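Local coordinates for protein putative sulfatase yidJ (Bacteroides fragilis, PDB 2QZU) that probably hydrolyses sulfate esters as a metal-dependent arylsulfatase of the alkaline phosphatase-like sulfatase family, at residues 197-200 with 201-204; 277-280 with 281-285. One frame throughout, in Å; residues are numbered along the deposited sequence.

Contact 1: 197-200 with 201-204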
loop_
_atom_site.group_PDB
_atom_site.type_symbol
_atom_site.label_atom_id
_atom_site.label_comp_id
_atom_site.label_asym_id
_atom_site.label_seq_id
_atom_site.Cartn_x
_atom_site.Cartn_y
_atom_site.Cartn_z
ATOM N N ASN A 197 -3.052 -18.721 -1.926
ATOM C CA ASN A 197 -2.663 -17.928 -3.090
ATOM C C ASN A 197 -3.853 -17.802 -4.033
ATOM O O ASN A 197 -3.837 -18.301 -5.156
ATOM C CB ASN A 197 -1.479 -18.588 -3.806
ATOM C CG ASN A 197 -0.179 -18.477 -3.018
ATOM O OD1 ASN A 197 0.784 -19.194 -3.284
ATOM N ND2 ASN A 197 -0.144 -17.564 -2.050
ATOM N N GLN A 198 -4.890 -17.128 -3.551
ATOM C CA GLN A 198 -6.117 -16.919 -4.305
ATOM C C GLN A 198 -6.825 -15.718 -3.691
ATOM O O GLN A 198 -6.659 -15.447 -2.503
ATOM C CB GLN A 198 -6.997 -18.172 -4.206
ATOM C CG GLN A 198 -8.366 -18.054 -4.847
ATOM C CD GLN A 198 -9.043 -19.404 -5.018
ATOM O OE1 GLN A 198 -9.016 -20.246 -4.119
ATOM N NE2 GLN A 198 -9.657 -19.617 -6.177
ATOM N N TRP A 199 -7.605 -15.000 -4.493
ATOM C CA TRP A 199 -8.314 -13.827 -3.987
ATOM C C TRP A 199 -9.289 -14.278 -2.901
ATOM O O TRP A 199 -10.003 -15.261 -3.072
ATOM C CB TRP A 199 -9.055 -13.122 -5.134
ATOM C CG TRP A 199 -9.543 -11.730 -4.798
ATOM C CD1 TRP A 199 -8.832 -10.732 -4.181
ATOM C CD2 TRP A 199 -10.825 -11.172 -5.107
ATOM N NE1 TRP A 199 -9.596 -9.590 -4.091
ATOM C CE2 TRP A 199 -10.825 -9.833 -4.651
ATOM C CE3 TRP A 199 -11.978 -11.676 -5.728
ATOM C CZ2 TRP A 199 -11.933 -8.987 -4.797
ATOM C CZ3 TRP A 199 -13.082 -10.834 -5.875
ATOM C CH2 TRP A 199 -13.049 -9.505 -5.410
ATOM N N GLY A 200 -9.304 -13.556 -1.784
ATOM C CA GLY A 200 -10.169 -13.905 -0.668
ATOM C C GLY A 200 -11.568 -14.388 -1.008
ATOM O O GLY A 200 -11.920 -15.523 -0.677
ATOM N N PRO A 201 -12.395 -13.552 -1.659
ATOM C CA PRO A 201 -13.767 -13.912 -2.032
ATOM C C PRO A 201 -13.858 -15.194 -2.847
ATOM O O PRO A 201 -14.838 -15.925 -2.746
ATOM C CB PRO A 201 -14.241 -12.693 -2.818
ATOM C CG PRO A 201 -13.507 -11.570 -2.140
ATOM C CD PRO A 201 -12.113 -12.149 -2.014
ATOM N N GLU A 202 -12.837 -15.442 -3.665
ATOM C CA GLU A 202 -12.785 -16.638 -4.500
ATOM C C GLU A 202 -12.634 -17.887 -3.649
ATOM O O GLU A 202 -13.359 -18.866 -3.833
ATOM C CB GLU A 202 -11.606 -16.561 -5.471
ATOM C CG GLU A 202 -11.929 -15.977 -6.821
ATOM C CD GLU A 202 -10.742 -16.037 -7.765
ATOM O OE1 GLU A 202 -10.137 -17.126 -7.884
ATOM O OE2 GLU A 202 -10.417 -15.002 -8.385
ATOM N N TYR A 203 -11.680 -17.845 -2.723
ATOM C CA TYR A 203 -11.418 -18.970 -1.834
ATOM C C TYR A 203 -12.611 -19.196 -0.914
ATOM O O TYR A 203 -13.078 -20.323 -0.739
ATOM C CB TYR A 203 -10.171 -18.696 -0.992
ATOM C CG TYR A 203 -9.868 -19.780 0.025
ATOM C CD1 TYR A 203 -9.408 -21.037 -0.373
ATOM C CD2 TYR A 203 -10.045 -19.544 1.387
ATOM C CE1 TYR A 203 -9.133 -22.031 0.568
ATOM C CE2 TYR A 203 -9.775 -20.524 2.328
ATOM C CZ TYR A 203 -9.321 -21.761 1.919
ATOM O OH TYR A 203 -9.069 -22.722 2.865
ATOM N N GLU A 204 -13.102 -18.111 -0.330
ATOM C CA GLU A 204 -14.237 -18.194 0.571
ATOM C C GLU A 204 -15.462 -18.787 -0.111
ATOM O O GLU A 204 -16.147 -19.628 0.466
ATOM C CB GLU A 204 -14.527 -16.808 1.148
ATOM C CG GLU A 204 -13.479 -16.400 2.174
ATOM C CD GLU A 204 -13.286 -14.901 2.285
ATOM O OE1 GLU A 204 -14.085 -14.145 1.691
ATOM O OE2 GLU A 204 -12.330 -14.482 2.976
#
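Tyr203 N donates to Trp199 O (3.1 Å) and Glu204 N to Gly200 O (2.9 Å); these i to i+4 bonds open helix 200-213, with Trp199 as its N-cap residue. Glu202 N also approaches Trp199 O, but the bond it makes there is weak. Pro201, in the first turn, lays its ring over one face of the Trp199 indole in a CH-pi contact: CD stands 3.7 Å from the centroid of the five-membered ring, 19° off the normal, while CG lies over the six-membered ring and CB beyond its CE3-CZ3 edge. The indole is swung there because Trp199 CG is anti to the backbone N (chi1 -166°), and its NE1 bonds outward to Leu237 O. On another side of the turn the extended Gln198 side chain crosses that of Glu202 at about a right angle. Glu202 is held at both oxygens, OE2 by a salt bridge to Arg241 and OE1 by Gln198, an arrangement that would be expected to favour the ionised carboxylate. Gln198 OE1 meets the Tyr203 ring at its edge, 3.8 Å from CD1. Gln198 NE2 hydrogen-bonds Glu202 OE1 at 3.1 Å, reaching the anti side of a carboxylate whose plane is turned 82° from the amide.

Contact 2: 277-280 with 281-285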
loop_
_atom_site.group_PDB
_atom_site.type_symbol
_atom_site.label_atom_id
_atom_site.label_comp_id
_atom_site.label_asym_id
_atom_site.label_seq_id
_atom_site.Cartn_x
_atom_site.Cartn_y
_atom_site.Cartn_z
ATOM N N ARG A 277 -12.752 3.420 -9.233
ATOM C CA ARG A 277 -12.684 2.333 -10.212
ATOM C C ARG A 277 -12.387 0.989 -9.562
ATOM O O ARG A 277 -13.052 -0.011 -9.853
ATOM C CB ARG A 277 -11.610 2.607 -11.271
ATOM C CG ARG A 277 -12.029 3.582 -12.353
ATOM C CD ARG A 277 -11.020 3.614 -13.500
ATOM N NE ARG A 277 -11.408 4.581 -14.521
ATOM C CZ ARG A 277 -10.729 4.805 -15.640
ATOM N NH1 ARG A 277 -9.618 4.128 -15.894
ATOM N NH2 ARG A 277 -11.163 5.712 -16.506
ATOM N N ASN A 278 -11.383 0.959 -8.693
ATOM C CA ASN A 278 -11.016 -0.285 -8.030
ATOM C C ASN A 278 -12.063 -0.701 -7.008
ATOM O O ASN A 278 -12.226 -1.888 -6.737
ATOM C CB ASN A 278 -9.630 -0.163 -7.395
ATOM C CG ASN A 278 -8.511 -0.323 -8.415
ATOM O OD1 ASN A 278 -7.379 0.106 -8.193
ATOM N ND2 ASN A 278 -8.828 -0.957 -9.538
ATOM N N TYR A 279 -12.780 0.273 -6.449
ATOM C CA TYR A 279 -13.838 -0.042 -5.490
ATOM C C TYR A 279 -14.918 -0.818 -6.250
ATOM O O TYR A 279 -15.396 -1.861 -5.790
ATOM C CB TYR A 279 -14.438 1.239 -4.901
ATOM C CG TYR A 279 -15.479 0.996 -3.825
ATOM C CD1 TYR A 279 -15.134 0.398 -2.609
ATOM C CD2 TYR A 279 -16.806 1.375 -4.018
ATOM C CE1 TYR A 279 -16.093 0.187 -1.608
ATOM C CE2 TYR A 279 -17.771 1.168 -3.029
ATOM C CZ TYR A 279 -17.406 0.576 -1.828
ATOM O OH TYR A 279 -18.360 0.387 -0.851
ATOM N N TYR A 280 -15.291 -0.319 -7.428
ATOM C CA TYR A 280 -16.302 -1.008 -8.227
ATOM C C TYR A 280 -15.789 -2.374 -8.686
ATOM O O TYR A 280 -16.557 -3.333 -8.746
ATOM C CB TYR A 280 -16.711 -0.171 -9.450
ATOM C CG TYR A 280 -17.573 1.045 -9.153
ATOM C CD1 TYR A 280 -18.273 1.168 -7.950
ATOM C CD2 TYR A 280 -17.722 2.057 -10.106
ATOM C CE1 TYR A 280 -19.099 2.272 -7.707
ATOM C CE2 TYR A 280 -18.542 3.156 -9.875
ATOM C CZ TYR A 280 -19.226 3.256 -8.677
ATOM O OH TYR A 280 -20.038 4.339 -8.459
ATOM N N ALA A 281 -14.497 -2.464 -9.004
ATOM C CA ALA A 281 -13.907 -3.729 -9.443
ATOM C C ALA A 281 -14.069 -4.773 -8.341
ATOM O O ALA A 281 -14.447 -5.916 -8.607
ATOM C CB ALA A 281 -12.415 -3.545 -9.782
ATOM N N CYS A 282 -13.794 -4.366 -7.104
ATOM C CA CYS A 282 -13.925 -5.260 -5.958
ATOM C C CYS A 282 -15.359 -5.733 -5.818
ATOM O O CYS A 282 -15.609 -6.914 -5.594
ATOM C CB CYS A 282 -13.503 -4.554 -4.667
ATOM S SG CYS A 282 -11.709 -4.377 -4.436
ATOM N N ILE A 283 -16.298 -4.799 -5.942
ATOM C CA ILE A 283 -17.707 -5.127 -5.825
ATOM C C ILE A 283 -18.142 -6.121 -6.894
ATOM O O ILE A 283 -18.833 -7.092 -6.596
ATOM C CB ILE A 283 -18.569 -3.856 -5.893
ATOM C CG1 ILE A 283 -18.418 -3.083 -4.581
ATOM C CG2 ILE A 283 -20.023 -4.219 -6.161
ATOM C CD1 ILE A 283 -19.201 -1.778 -4.515
ATOM N N THR A 284 -17.732 -5.886 -8.134
ATOM C CA THR A 284 -18.098 -6.796 -9.206
ATOM C C THR A 284 -17.494 -8.177 -8.955
ATOM O O THR A 284 -18.128 -9.196 -9.225
ATOM C CB THR A 284 -17.648 -6.236 -10.568
ATOM O OG1 THR A 284 -18.399 -5.049 -10.847
ATOM C CG2 THR A 284 -17.898 -7.249 -11.680
ATOM N N GLY A 285 -16.280 -8.207 -8.409
ATOM C CA GLY A 285 -15.637 -9.474 -8.103
ATOM C C GLY A 285 -16.386 -10.178 -6.983
ATOM O O GLY A 285 -16.606 -11.388 -7.024
#
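Tyr280, Ala281 and Ile283 bury the most surface in this turn of helix 267-299, and the backbone fixes how they meet. Ala281 N donates to Arg277 O at 3.0 Å, and Thr284 N to Tyr280 O at 2.9 Å with an N-H...O angle of 165°; Cys282 and Ile283 supply the two alpha-helical i to i+4 bonds between these. Ala281 CB rests 3.5 Å from Asn278 O, so the methyl packs on the preceding turn. Ile283 also packs back on it: CG1 lies 3.5 Å from Tyr279 O, and CD1 comes obliquely to the Tyr279 ring, 3.6 Å from CE2. With CG1 beside the backbone N (chi1 -73°) and CD1 extended beyond it, the branch runs back toward that ring. The Tyr280 ring leads away from the turn, and its hydroxyl bonds Glu49 OE2; that of Tyr279 bonds Gln37 O and Arg39 N. Around the helix, Tyr280 packs on Leu254 of helix 251-254, Ala281 on Tyr242 of helix 240-244, and Ile283 on Tyr38 and Ala42 in the loop after strand 29-35.

How the contacts relate
From the N terminus, contact 1 comes first, where the chain leaves strand 194-195 and enters helix 200-213; contact 2 follows within helix 267-299. Each is formed by consecutive residues, so neither closes a long loop, and the two lie in series without nesting or crossing. Their centres are 15 Å apart, yet they touch directly: Trp199 CZ3 packs 3.5 Å from Gly285 C, and Trp199 CH2 lies 3.6 Å from Cys282 O. The indole thus joins the start of one helix to the middle of the other. Arg292, farther along helix 267-299, adds a polar tie through NH1 to Glu202 O, while Pro201 reaches Met228 of the central mixed sheet.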